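Local coordinates for protein CRISPR-associated endonuclease Cas9 (Campylobacter jejuni subsp. jejuni serotype O:2, PDB 5X2H) that uses a guide RNA to recognise complementary foreign DNA and, as the full-length enzyme, cuts it with RuvC-like and HNH nuclease domains in bacterial CRISPR adaptive immunity, at residues R135-I140 / K153-N158; G149-A154 / E198-Q203. All coordinates share one frame; numbering follows the deposited sequence.

Contact 1 (R135-I140 / K153-N158); sequences RGYDDI and KAIKQN. With nucleotides of chain B; nucleotides of chain C.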
ATOM      1  N   ARG A 135     -10.370  12.456 -22.398  1.00 43.65           N
ATOM      2  CA  ARG A 135     -10.692  11.535 -23.480  1.00 46.65           C
ATOM      3  C   ARG A 135     -11.713  10.477 -23.085  1.00 47.42           C
ATOM      4  O   ARG A 135     -12.039   9.621 -23.913  1.00 49.49           O
ATOM      5  CB  ARG A 135      -9.412  10.862 -23.993  1.00 45.44           C
ATOM      6  CG  ARG A 135      -8.596  10.156 -22.923  1.00 43.93           C
ATOM      7  CD  ARG A 135      -7.302   9.581 -23.494  1.00 47.32           C
ATOM      8  NE  ARG A 135      -6.529   8.858 -22.487  1.00 46.30           N
ATOM      9  CZ  ARG A 135      -5.358   8.271 -22.715  1.00 49.43           C
ATOM     10  NH1 ARG A 135      -4.809   8.321 -23.924  1.00 51.49           N
ATOM     11  NH2 ARG A 135      -4.732   7.635 -21.732  1.00 47.52           N
ATOM     12  N   GLY A 136     -12.226  10.507 -21.860  1.00 46.43           N
ATOM     13  CA  GLY A 136     -13.283   9.608 -21.453  1.00 44.48           C
ATOM     14  C   GLY A 136     -12.772   8.254 -20.998  1.00 42.07           C
ATOM     15  O   GLY A 136     -11.590   7.920 -21.105  1.00 43.43           O
ATOM     16  N   TYR A 137     -13.701   7.453 -20.484  1.00 43.15           N
ATOM     17  CA  TYR A 137     -13.359   6.159 -19.910  1.00 46.30           C
ATOM     18  C   TYR A 137     -13.235   5.089 -20.988  1.00 50.81           C
ATOM     19  O   TYR A 137     -14.077   4.986 -21.884  1.00 51.17           O
ATOM     20  CB  TYR A 137     -14.409   5.741 -18.882  1.00 48.17           C
ATOM     21  CG  TYR A 137     -14.212   4.332 -18.383  1.00 53.55           C
ATOM     22  CD1 TYR A 137     -13.168   4.021 -17.525  1.00 50.71           C
ATOM     23  CD2 TYR A 137     -15.065   3.310 -18.780  1.00 58.85           C
ATOM     24  CE1 TYR A 137     -12.980   2.730 -17.072  1.00 54.42           C
ATOM     25  CE2 TYR A 137     -14.884   2.019 -18.331  1.00 60.18           C
ATOM     26  CZ  TYR A 137     -13.842   1.734 -17.480  1.00 58.85           C
ATOM     27  OH  TYR A 137     -13.665   0.446 -17.036  1.00 63.42           O
ATOM     28  N   ASP A 138     -12.186   4.272 -20.880  1.00 52.94           N
ATOM     29  CA  ASP A 138     -11.902   3.215 -21.851  1.00 56.96           C
ATOM     30  C   ASP A 138     -12.649   1.956 -21.430  1.00 60.41           C
ATOM     31  O   ASP A 138     -12.152   1.138 -20.655  1.00 62.61           O
ATOM     32  CB  ASP A 138     -10.400   2.973 -21.946  1.00 59.41           C
ATOM     33  CG  ASP A 138     -10.033   1.973 -23.028  1.00 62.93           C
ATOM     34  OD1 ASP A 138     -10.887   1.678 -23.892  1.00 65.71           O
ATOM     35  OD2 ASP A 138      -8.885   1.480 -23.010  1.00 63.45           O
ATOM     36  N   ASP A 139     -13.863   1.789 -21.960  1.00 63.11           N
ATOM     37  CA  ASP A 139     -14.723   0.659 -21.604  1.00 69.27           C
ATOM     38  C   ASP A 139     -14.206  -0.593 -22.307  1.00 73.96           C
ATOM     39  O   ASP A 139     -14.659  -0.979 -23.388  1.00 73.44           O
ATOM     40  CB  ASP A 139     -16.171   0.953 -21.970  1.00 72.66           C
ATOM     41  CG  ASP A 139     -17.137  -0.051 -21.376  1.00 76.92           C
ATOM     42  OD1 ASP A 139     -16.728  -0.811 -20.473  1.00 77.41           O
ATOM     43  OD2 ASP A 139     -18.306  -0.083 -21.816  1.00 80.16           O
ATOM     44  N   ILE A 140     -13.240  -1.249 -21.665  1.00 78.30           N
ATOM     45  CA  ILE A 140     -12.611  -2.419 -22.268  1.00 81.39           C
ATOM     46  C   ILE A 140     -13.459  -3.668 -22.054  1.00 85.14           C
ATOM     47  O   ILE A 140     -13.743  -4.411 -23.000  1.00 86.61           O
ATOM     48  CB  ILE A 140     -11.182  -2.604 -21.718  1.00 80.41           C
ATOM     49  CG1 ILE A 140     -11.157  -2.425 -20.196  1.00 80.62           C
ATOM     50  CG2 ILE A 140     -10.222  -1.636 -22.392  1.00 80.48           C
ATOM     51  CD1 ILE A 140      -9.826  -2.772 -19.559  1.00 78.78           C
ATOM     52  N   LYS A 153     -23.020   2.646 -15.140  1.00 56.67           N
ATOM     53  CA  LYS A 153     -24.400   3.032 -15.420  1.00 59.82           C
ATOM     54  C   LYS A 153     -24.456   4.250 -16.333  1.00 57.70           C
ATOM     55  O   LYS A 153     -25.284   4.314 -17.248  1.00 61.52           O
ATOM     56  CB  LYS A 153     -25.150   3.329 -14.121  1.00 64.33           C
ATOM     57  CG  LYS A 153     -25.615   2.118 -13.327  1.00 69.37           C
ATOM     58  CD  LYS A 153     -26.672   2.541 -12.311  1.00 73.02           C
ATOM     59  CE  LYS A 153     -26.506   1.837 -10.972  1.00 74.38           C
ATOM     60  NZ  LYS A 153     -26.887   0.399 -11.024  1.00 76.42           N
ATOM     61  N   ALA A 154     -23.574   5.223 -16.103  1.00 54.32           N
ATOM     62  CA  ALA A 154     -23.676   6.496 -16.808  1.00 54.37           C
ATOM     63  C   ALA A 154     -23.243   6.375 -18.264  1.00 55.24           C
ATOM     64  O   ALA A 154     -23.844   7.004 -19.143  1.00 55.78           O
ATOM     65  CB  ALA A 154     -22.848   7.556 -16.087  1.00 50.88           C
ATOM     66  N   ILE A 155     -22.199   5.589 -18.542  1.00 52.97           N
ATOM     67  CA  ILE A 155     -21.755   5.452 -19.928  1.00 53.33           C
ATOM     68  C   ILE A 155     -22.812   4.739 -20.760  1.00 53.36           C
ATOM     69  O   ILE A 155     -22.949   5.009 -21.960  1.00 51.88           O
ATOM     70  CB  ILE A 155     -20.395   4.728 -20.011  1.00 52.67           C
ATOM     71  CG1 ILE A 155     -20.516   3.275 -19.550  1.00 56.68           C
ATOM     72  CG2 ILE A 155     -19.339   5.459 -19.196  1.00 49.96           C
ATOM     73  CD1 ILE A 155     -19.292   2.443 -19.857  1.00 61.16           C
ATOM     74  N   LYS A 156     -23.582   3.833 -20.149  1.00 55.44           N
ATOM     75  CA  LYS A 156     -24.653   3.154 -20.871  1.00 59.87           C
ATOM     76  C   LYS A 156     -25.848   4.074 -21.081  1.00 62.71           C
ATOM     77  O   LYS A 156     -26.447   4.078 -22.163  1.00 64.32           O
ATOM     78  CB  LYS A 156     -25.078   1.891 -20.119  1.00 58.58           C
ATOM     79  N   GLN A 157     -26.208   4.856 -20.060  1.00 64.39           N
ATOM     80  CA  GLN A 157     -27.295   5.817 -20.213  1.00 65.81           C
ATOM     81  C   GLN A 157     -26.942   6.883 -21.243  1.00 67.68           C
ATOM     82  O   GLN A 157     -27.790   7.288 -22.046  1.00 69.32           O
ATOM     83  CB  GLN A 157     -27.625   6.458 -18.865  1.00 62.39           C
ATOM     84  N   ASN A 158     -25.689   7.346 -21.240  1.00 66.80           N
ATOM     85  CA  ASN A 158     -25.262   8.317 -22.242  1.00 68.86           C
ATOM     86  C   ASN A 158     -25.170   7.695 -23.628  1.00 74.01           C
ATOM     87  O   ASN A 158     -25.396   8.383 -24.630  1.00 77.90           O
ATOM     88  CB  ASN A 158     -23.918   8.926 -21.846  1.00 64.91           C
ATOM     89  CG  ASN A 158     -24.057  10.011 -20.801  1.00 64.85           C
ATOM     90  OD1 ASN A 158     -25.022  10.773 -20.813  1.00 68.57           O
ATOM     91  ND2 ASN A 158     -23.094  10.087 -19.889  1.00 61.15           N
TER
ATOM     92  P     G B  18      -6.624   9.026 -18.539  1.00 37.58           P
ATOM     93  OP1   G B  18      -6.626   9.758 -19.831  1.00 39.22           O
ATOM     94  OP2   G B  18      -5.775   9.510 -17.421  1.00 36.82           O
ATOM     95  O5'   G B  18      -8.124   8.934 -18.020  1.00 37.97           O
ATOM     96  C5'   G B  18      -9.125   8.349 -18.838  1.00 40.38           C
ATOM     97  C4'   G B  18     -10.416   8.161 -18.088  1.00 40.18           C
ATOM     98  O4'   G B  18     -10.207   7.301 -16.937  1.00 41.23           O
ATOM     99  C3'   G B  18     -11.032   9.413 -17.491  1.00 40.67           C
ATOM    100  O3'   G B  18     -11.713  10.206 -18.446  1.00 41.22           O
ATOM    101  C2'   G B  18     -11.937   8.838 -16.413  1.00 40.65           C
ATOM    102  O2'   G B  18     -13.111   8.288 -16.990  1.00 41.92           O
ATOM    103  C1'   G B  18     -11.077   7.688 -15.892  1.00 40.39           C
ATOM    104  N9    G B  18     -10.280   8.115 -14.730  1.00 43.36           N
ATOM    105  C8    G B  18      -8.949   8.454 -14.689  1.00 41.43           C
ATOM    106  N7    G B  18      -8.559   8.808 -13.495  1.00 41.38           N
ATOM    107  C5    G B  18      -9.700   8.708 -12.707  1.00 41.55           C
ATOM    108  C6    G B  18      -9.895   8.959 -11.325  1.00 38.12           C
ATOM    109  O6    G B  18      -9.057   9.341 -10.501  1.00 35.45           O
ATOM    110  N1    G B  18     -11.211   8.724 -10.935  1.00 34.78           N
ATOM    111  C2    G B  18     -12.215   8.299 -11.777  1.00 37.87           C
ATOM    112  N2    G B  18     -13.429   8.123 -11.232  1.00 36.66           N
ATOM    113  N3    G B  18     -12.045   8.064 -13.068  1.00 34.37           N
ATOM    114  C4    G B  18     -10.773   8.286 -13.460  1.00 44.17           C
TER
ATOM    115  P    DA C  13     -17.628   1.982 -11.334  1.00 52.31           P
ATOM    116  OP1  DA C  13     -18.805   2.094 -12.222  1.00 53.71           O
ATOM    117  OP2  DA C  13     -17.694   1.176 -10.093  1.00 51.45           O
ATOM    118  O5'  DA C  13     -16.400   1.447 -12.198  1.00 48.65           O
ATOM    119  C5'  DA C  13     -16.165   1.986 -13.487  1.00 45.08           C
ATOM    120  C4'  DA C  13     -15.186   1.123 -14.257  1.00 43.58           C
ATOM    121  O4'  DA C  13     -13.832   1.568 -13.990  1.00 41.47           O
ATOM    122  C3'  DA C  13     -15.224  -0.367 -13.912  1.00 46.82           C
ATOM    123  O3'  DA C  13     -15.165  -1.135 -15.106  1.00 50.35           O
ATOM    124  C2'  DA C  13     -13.980  -0.563 -13.047  1.00 42.54           C
ATOM    125  C1'  DA C  13     -13.032   0.461 -13.644  1.00 43.51           C
ATOM    126  N9   DA C  13     -12.000   0.921 -12.719  1.00 47.45           N
ATOM    127  C8   DA C  13     -12.153   1.220 -11.392  1.00 48.07           C
ATOM    128  N7   DA C  13     -11.047   1.624 -10.810  1.00 46.08           N
ATOM    129  C5   DA C  13     -10.107   1.595 -11.828  1.00 46.39           C
ATOM    130  C6   DA C  13      -8.735   1.913 -11.865  1.00 43.70           C
ATOM    131  N6   DA C  13      -8.049   2.337 -10.799  1.00 40.12           N
ATOM    132  N1   DA C  13      -8.091   1.774 -13.043  1.00 45.24           N
ATOM    133  C2   DA C  13      -8.779   1.347 -14.108  1.00 45.53           C
ATOM    134  N3   DA C  13     -10.067   1.018 -14.195  1.00 46.14           N
ATOM    135  C4   DA C  13     -10.679   1.169 -13.012  1.00 46.05           C
TER
ATOM    136  P     G B  19     -11.723  11.808 -18.314  1.00 39.88           P
ATOM    137  OP1   G B  19     -12.499  12.327 -19.469  1.00 46.97           O
ATOM    138  OP2   G B  19     -10.340  12.296 -18.098  1.00 40.64           O
ATOM    139  O5'   G B  19     -12.575  12.071 -16.993  1.00 41.39           O
ATOM    140  C5'   G B  19     -13.942  11.696 -16.947  1.00 41.31           C
ATOM    141  C4'   G B  19     -14.555  11.861 -15.579  1.00 39.45           C
ATOM    142  O4'   G B  19     -13.900  11.016 -14.597  1.00 38.89           O
ATOM    143  C3'   G B  19     -14.495  13.232 -14.938  1.00 38.74           C
ATOM    144  O3'   G B  19     -15.366  14.183 -15.524  1.00 39.03           O
ATOM    145  C2'   G B  19     -14.831  12.902 -13.491  1.00 39.87           C
ATOM    146  O2'   G B  19     -16.216  12.626 -13.360  1.00 45.50           O
ATOM    147  C1'   G B  19     -14.068  11.587 -13.309  1.00 40.97           C
ATOM    148  N9    G B  19     -12.755  11.827 -12.681  1.00 40.75           N
ATOM    149  C8    G B  19     -11.544  12.051 -13.285  1.00 41.54           C
ATOM    150  N7    G B  19     -10.578  12.263 -12.433  1.00 33.12           N
ATOM    151  C5    G B  19     -11.191  12.186 -11.190  1.00 39.10           C
ATOM    152  C6    G B  19     -10.656  12.335  -9.884  1.00 39.01           C
ATOM    153  O6    G B  19      -9.488  12.567  -9.554  1.00 43.43           O
ATOM    154  N1    G B  19     -11.628  12.187  -8.900  1.00 39.15           N
ATOM    155  C2    G B  19     -12.955  11.931  -9.137  1.00 40.19           C
ATOM    156  N2    G B  19     -13.739  11.824  -8.051  1.00 35.46           N
ATOM    157  N3    G B  19     -13.467  11.791 -10.354  1.00 41.71           N
ATOM    158  C4    G B  19     -12.536  11.927 -11.325  1.00 40.45           C
TER
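Tyr-137 and Asp-139 of the loop 135-140 close on Ile-155 of helix 150-162, while the start of the same loop grips the guide RNA. Arg-135 comes first, extended from CG to NE, and its NE bonds the phosphate oxygen OP1 of G18 of chain B at 2.8 Å, near the guanidinium plane; NH1 is held by the carbonyls of Ala-236 and Tyr-238. Gly-136 N then donates to OP1 of G19 of chain B (3.0 Å), so consecutive residues take consecutive phosphates. Tyr-137 holds CG anti to its backbone N (chi1 172°), which carries the ring from the RNA to the DNA. Tyr-137 CB is 3.4 Å from the O2' of G18 of chain B. At the far end, Tyr-137 OH is 2.9 Å from the O3' of DA13 of chain C. Tyr-137 CD2 lies 4.4 Å from Ile-155 CD1, which meets the ring obliquely. At the centre of an inverse gamma turn, Asp-139 sets its OD2 3.3 Å from Ile-155 CD1. No hydrogen bond joins loop and helix; one isoleucine methyl makes the whole contact, on the surface where the Cas9 recognition lobe receives the guide RNA-target DNA heteroduplex.

Contact 2 (G149-A154 / E198-Q203); sequences GAILKA and ERCIAQ. With nucleotides of chain C.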
ATOM      1  N   GLY A 149     -21.334  -0.289 -11.296  1.00 57.71           N
ATOM      2  CA  GLY A 149     -21.194   0.911 -10.503  1.00 53.81           C
ATOM      3  C   GLY A 149     -21.785   2.123 -11.203  1.00 54.76           C
ATOM      4  O   GLY A 149     -22.426   2.039 -12.252  1.00 57.17           O
ATOM      5  N   ALA A 150     -21.544   3.287 -10.595  1.00 52.29           N
ATOM      6  CA  ALA A 150     -22.148   4.522 -11.087  1.00 50.52           C
ATOM      7  C   ALA A 150     -21.610   4.904 -12.460  1.00 50.88           C
ATOM      8  O   ALA A 150     -22.372   5.341 -13.329  1.00 54.35           O
ATOM      9  CB  ALA A 150     -21.915   5.655 -10.088  1.00 46.16           C
ATOM     10  N   ILE A 151     -20.303   4.747 -12.676  1.00 48.53           N
ATOM     11  CA  ILE A 151     -19.716   5.151 -13.950  1.00 49.74           C
ATOM     12  C   ILE A 151     -20.166   4.219 -15.069  1.00 53.69           C
ATOM     13  O   ILE A 151     -20.441   4.664 -16.191  1.00 57.64           O
ATOM     14  CB  ILE A 151     -18.184   5.213 -13.831  1.00 49.41           C
ATOM     15  CG1 ILE A 151     -17.781   6.345 -12.885  1.00 46.19           C
ATOM     16  CG2 ILE A 151     -17.541   5.398 -15.200  1.00 48.92           C
ATOM     17  CD1 ILE A 151     -16.290   6.571 -12.804  1.00 44.63           C
ATOM     18  N   LEU A 152     -20.264   2.918 -14.785  1.00 53.60           N
ATOM     19  CA  LEU A 152     -20.756   1.986 -15.795  1.00 54.85           C
ATOM     20  C   LEU A 152     -22.216   2.258 -16.135  1.00 56.96           C
ATOM     21  O   LEU A 152     -22.623   2.118 -17.294  1.00 58.91           O
ATOM     22  CB  LEU A 152     -20.573   0.544 -15.324  1.00 55.56           C
ATOM     23  CG  LEU A 152     -19.132   0.034 -15.235  1.00 55.94           C
ATOM     24  CD1 LEU A 152     -19.110  -1.455 -14.913  1.00 55.59           C
ATOM     25  CD2 LEU A 152     -18.378   0.319 -16.526  1.00 55.88           C
ATOM     26  N   LYS A 153     -23.020   2.646 -15.140  1.00 56.67           N
ATOM     27  CA  LYS A 153     -24.400   3.032 -15.420  1.00 59.82           C
ATOM     28  C   LYS A 153     -24.456   4.250 -16.333  1.00 57.70           C
ATOM     29  O   LYS A 153     -25.284   4.314 -17.248  1.00 61.52           O
ATOM     30  CB  LYS A 153     -25.150   3.329 -14.121  1.00 64.33           C
ATOM     31  CG  LYS A 153     -25.615   2.118 -13.327  1.00 69.37           C
ATOM     32  CD  LYS A 153     -26.672   2.541 -12.311  1.00 73.02           C
ATOM     33  CE  LYS A 153     -26.506   1.837 -10.972  1.00 74.38           C
ATOM     34  NZ  LYS A 153     -26.887   0.399 -11.024  1.00 76.42           N
ATOM     35  N   ALA A 154     -23.574   5.223 -16.103  1.00 54.32           N
ATOM     36  CA  ALA A 154     -23.676   6.496 -16.808  1.00 54.37           C
ATOM     37  C   ALA A 154     -23.243   6.375 -18.264  1.00 55.24           C
ATOM     38  O   ALA A 154     -23.844   7.004 -19.143  1.00 55.78           O
ATOM     39  CB  ALA A 154     -22.848   7.556 -16.087  1.00 50.88           C
ATOM     40  N   GLU A 198     -22.660  11.617 -13.956  1.00 52.91           N
ATOM     41  CA  GLU A 198     -23.756  11.470 -14.911  1.00 56.08           C
ATOM     42  C   GLU A 198     -23.305  11.681 -16.352  1.00 54.68           C
ATOM     43  O   GLU A 198     -23.890  11.101 -17.274  1.00 49.45           O
ATOM     44  CB  GLU A 198     -24.874  12.451 -14.550  1.00 57.83           C
ATOM     45  CG  GLU A 198     -26.181  12.255 -15.297  1.00 65.36           C
ATOM     46  CD  GLU A 198     -27.250  13.231 -14.838  1.00 71.05           C
ATOM     47  OE1 GLU A 198     -26.953  14.058 -13.949  1.00 71.29           O
ATOM     48  OE2 GLU A 198     -28.383  13.174 -15.361  1.00 74.14           O
ATOM     49  N   ARG A 199     -22.278  12.497 -16.573  1.00 50.71           N
ATOM     50  CA  ARG A 199     -21.856  12.867 -17.917  1.00 49.72           C
ATOM     51  C   ARG A 199     -20.771  11.955 -18.483  1.00 51.25           C
ATOM     52  O   ARG A 199     -20.258  12.232 -19.573  1.00 51.28           O
ATOM     53  CB  ARG A 199     -21.365  14.318 -17.926  1.00 47.87           C
ATOM     54  CG  ARG A 199     -22.355  15.322 -17.352  1.00 47.49           C
ATOM     55  CD  ARG A 199     -23.429  15.698 -18.364  1.00 50.17           C
ATOM     56  NE  ARG A 199     -24.233  16.823 -17.895  1.00 53.47           N
ATOM     57  CZ  ARG A 199     -25.405  16.704 -17.280  1.00 54.76           C
ATOM     58  NH1 ARG A 199     -26.057  17.788 -16.883  1.00 53.71           N
ATOM     59  NH2 ARG A 199     -25.930  15.504 -17.069  1.00 49.89           N
ATOM     60  N   CYS A 200     -20.416  10.878 -17.782  1.00 51.25           N
ATOM     61  CA  CYS A 200     -19.349   9.998 -18.250  1.00 48.77           C
ATOM     62  C   CYS A 200     -19.722   9.339 -19.573  1.00 50.32           C
ATOM     63  O   CYS A 200     -20.808   8.769 -19.715  1.00 51.21           O
ATOM     64  CB  CYS A 200     -19.046   8.936 -17.197  1.00 48.51           C
ATOM     65  SG  CYS A 200     -18.121   9.551 -15.777  1.00 46.08           S
ATOM     66  N   ILE A 201     -18.814   9.424 -20.543  1.00 51.22           N
ATOM     67  CA  ILE A 201     -19.013   8.872 -21.878  1.00 53.94           C
ATOM     68  C   ILE A 201     -17.806   8.019 -22.239  1.00 56.27           C
ATOM     69  O   ILE A 201     -16.660   8.415 -21.994  1.00 55.92           O
ATOM     70  CB  ILE A 201     -19.230   9.986 -22.925  1.00 58.04           C
ATOM     71  CG1 ILE A 201     -20.488  10.789 -22.588  1.00 59.78           C
ATOM     72  CG2 ILE A 201     -19.324   9.401 -24.329  1.00 61.53           C
ATOM     73  CD1 ILE A 201     -20.780  11.903 -23.564  1.00 59.87           C
ATOM     74  N   ALA A 202     -18.065   6.848 -22.823  1.00 57.94           N
ATOM     75  CA  ALA A 202     -16.994   5.918 -23.162  1.00 54.43           C
ATOM     76  C   ALA A 202     -16.000   6.552 -24.126  1.00 52.03           C
ATOM     77  O   ALA A 202     -16.376   7.273 -25.056  1.00 52.11           O
ATOM     78  CB  ALA A 202     -17.572   4.639 -23.772  1.00 53.66           C
ATOM     79  N   GLN A 203     -14.717   6.260 -23.903  1.00 50.75           N
ATOM     80  CA  GLN A 203     -13.647   6.888 -24.671  1.00 50.00           C
ATOM     81  C   GLN A 203     -13.762   6.604 -26.167  1.00 54.52           C
ATOM     82  O   GLN A 203     -13.392   7.453 -26.987  1.00 54.32           O
ATOM     83  CB  GLN A 203     -12.294   6.418 -24.128  1.00 47.24           C
ATOM     84  CG  GLN A 203     -11.093   6.804 -24.973  1.00 48.04           C
ATOM     85  CD  GLN A 203      -9.781   6.501 -24.282  1.00 47.90           C
ATOM     86  OE1 GLN A 203      -8.852   5.976 -24.894  1.00 49.08           O
ATOM     87  NE2 GLN A 203      -9.697   6.832 -22.996  1.00 44.46           N
TER
ATOM     88  P    DA C  13     -17.628   1.982 -11.334  1.00 52.31           P
ATOM     89  OP1  DA C  13     -18.805   2.094 -12.222  1.00 53.71           O
ATOM     90  OP2  DA C  13     -17.694   1.176 -10.093  1.00 51.45           O
ATOM     91  O5'  DA C  13     -16.400   1.447 -12.198  1.00 48.65           O
ATOM     92  C5'  DA C  13     -16.165   1.986 -13.487  1.00 45.08           C
ATOM     93  C4'  DA C  13     -15.186   1.123 -14.257  1.00 43.58           C
ATOM     94  O4'  DA C  13     -13.832   1.568 -13.990  1.00 41.47           O
ATOM     95  C3'  DA C  13     -15.224  -0.367 -13.912  1.00 46.82           C
ATOM     96  O3'  DA C  13     -15.165  -1.135 -15.106  1.00 50.35           O
ATOM     97  C2'  DA C  13     -13.980  -0.563 -13.047  1.00 42.54           C
ATOM     98  C1'  DA C  13     -13.032   0.461 -13.644  1.00 43.51           C
ATOM     99  N9   DA C  13     -12.000   0.921 -12.719  1.00 47.45           N
ATOM    100  C8   DA C  13     -12.153   1.220 -11.392  1.00 48.07           C
ATOM    101  N7   DA C  13     -11.047   1.624 -10.810  1.00 46.08           N
ATOM    102  C5   DA C  13     -10.107   1.595 -11.828  1.00 46.39           C
ATOM    103  C6   DA C  13      -8.735   1.913 -11.865  1.00 43.70           C
ATOM    104  N6   DA C  13      -8.049   2.337 -10.799  1.00 40.12           N
ATOM    105  N1   DA C  13      -8.091   1.774 -13.043  1.00 45.24           N
ATOM    106  C2   DA C  13      -8.779   1.347 -14.108  1.00 45.53           C
ATOM    107  N3   DA C  13     -10.067   1.018 -14.195  1.00 46.14           N
ATOM    108  C4   DA C  13     -10.679   1.169 -13.012  1.00 46.05           C
ATOM    109  P    DA C  12     -17.446   4.889  -5.578  1.00 48.37           P
ATOM    110  OP1  DA C  12     -18.909   4.688  -5.646  1.00 51.79           O
ATOM    111  OP2  DA C  12     -16.623   4.025  -4.704  1.00 51.80           O
ATOM    112  O5'  DA C  12     -16.852   4.790  -7.054  1.00 44.60           O
ATOM    113  C5'  DA C  12     -17.308   5.685  -8.049  1.00 42.75           C
ATOM    114  C4'  DA C  12     -16.786   5.280  -9.411  1.00 42.82           C
ATOM    115  O4'  DA C  12     -15.439   5.784  -9.589  1.00 42.60           O
ATOM    116  C3'  DA C  12     -16.713   3.772  -9.650  1.00 45.17           C
ATOM    117  O3'  DA C  12     -17.197   3.479 -10.948  1.00 49.78           O
ATOM    118  C2'  DA C  12     -15.218   3.468  -9.520  1.00 40.82           C
ATOM    119  C1'  DA C  12     -14.615   4.748 -10.068  1.00 40.88           C
ATOM    120  N9   DA C  12     -13.246   5.008  -9.630  1.00 38.09           N
ATOM    121  C8   DA C  12     -12.816   5.258  -8.356  1.00 37.63           C
ATOM    122  N7   DA C  12     -11.524   5.475  -8.266  1.00 34.57           N
ATOM    123  C5   DA C  12     -11.076   5.361  -9.575  1.00 37.74           C
ATOM    124  C6   DA C  12      -9.796   5.475 -10.159  1.00 42.34           C
ATOM    125  N6   DA C  12      -8.688   5.743  -9.461  1.00 33.12           N
ATOM    126  N1   DA C  12      -9.701   5.304 -11.497  1.00 42.09           N
ATOM    127  C2   DA C  12     -10.811   5.036 -12.195  1.00 38.08           C
ATOM    128  N3   DA C  12     -12.061   4.900 -11.759  1.00 39.92           N
ATOM    129  C4   DA C  12     -12.126   5.078 -10.427  1.00 38.50           C
TER
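Ile-151 and Cys-200 meet where the first turn of helix 150-162 lies between the target DNA and the loop 198-203. From CB outward, Ile-151 runs along the junction of two nucleotides. Ile-151 CB stands 3.5 Å from the O3' of DA12 of chain C and also near OP1 of DA13. The branches then part. Ile-151 CG2, anti to the backbone N, touches the C5' of DA13 and, 4.2 Å away, Cys-200 SG. CG1 follows the DNA backbone past O3' towards the C4' of DA12, and the tip, Ile-151 CD1, ends 3.4 Å from the sugar oxygen O4' of DA12. This one side chain therefore packs on two deoxyriboses and the protein loop, and also on a guanine base of the RNA.

A turn further along the helix, Ala-154 points its methyl at the loop, its CB 3.9 Å from Glu-198 O and 4.2 Å from Cys-200 CB. Asn-158, the next turn on, bonds Ala-154 O through its backbone N, and Glu-198 O and Cys-200 O through ND2. On the outer side Glu-198 and Arg-199 form a salt bridge, and Arg-199 also makes a cation-pi contact with Tyr-176.

Facing the DNA, Gly-149 is the N-cap residue, and without a side chain it lets the phosphate of DA13 come close to the helix start. OP1 of DA13 of chain C takes Leu-152 N at 3.1 Å in a fairly straight bond (160°) and Ile-151 N in a weak, bent one (120°). The chemistry is thus divided: 149-154 and 198-203 meet through apolar side chains without a hydrogen bond, whereas main-chain amides at a helix N-terminus, whose dipole probably adds to the attraction, meet the phosphate. The phosphate grip involves no base atom, consistent with holding target DNA whatever its sequence.

The two contacts have centres about 4 Å apart and share helix 150-162, with Lys-153 and Ala-154 common to both. Along the chain come the loop 135-140, which follows helix 121-133, then the helix itself, and much later the loop 198-203, which leads into helix 203-219. The helix therefore carries a different loop in each contact, and the loops also meet directly, through a probable hydrogen bond between Tyr-137 O and Gln-203 N. Contact 1 reaches both guide and target strands, and contact 2 holds the DA13 phosphate and adds DA12, consistent with one heteroduplex-binding surface, away from the annotated RuvC site.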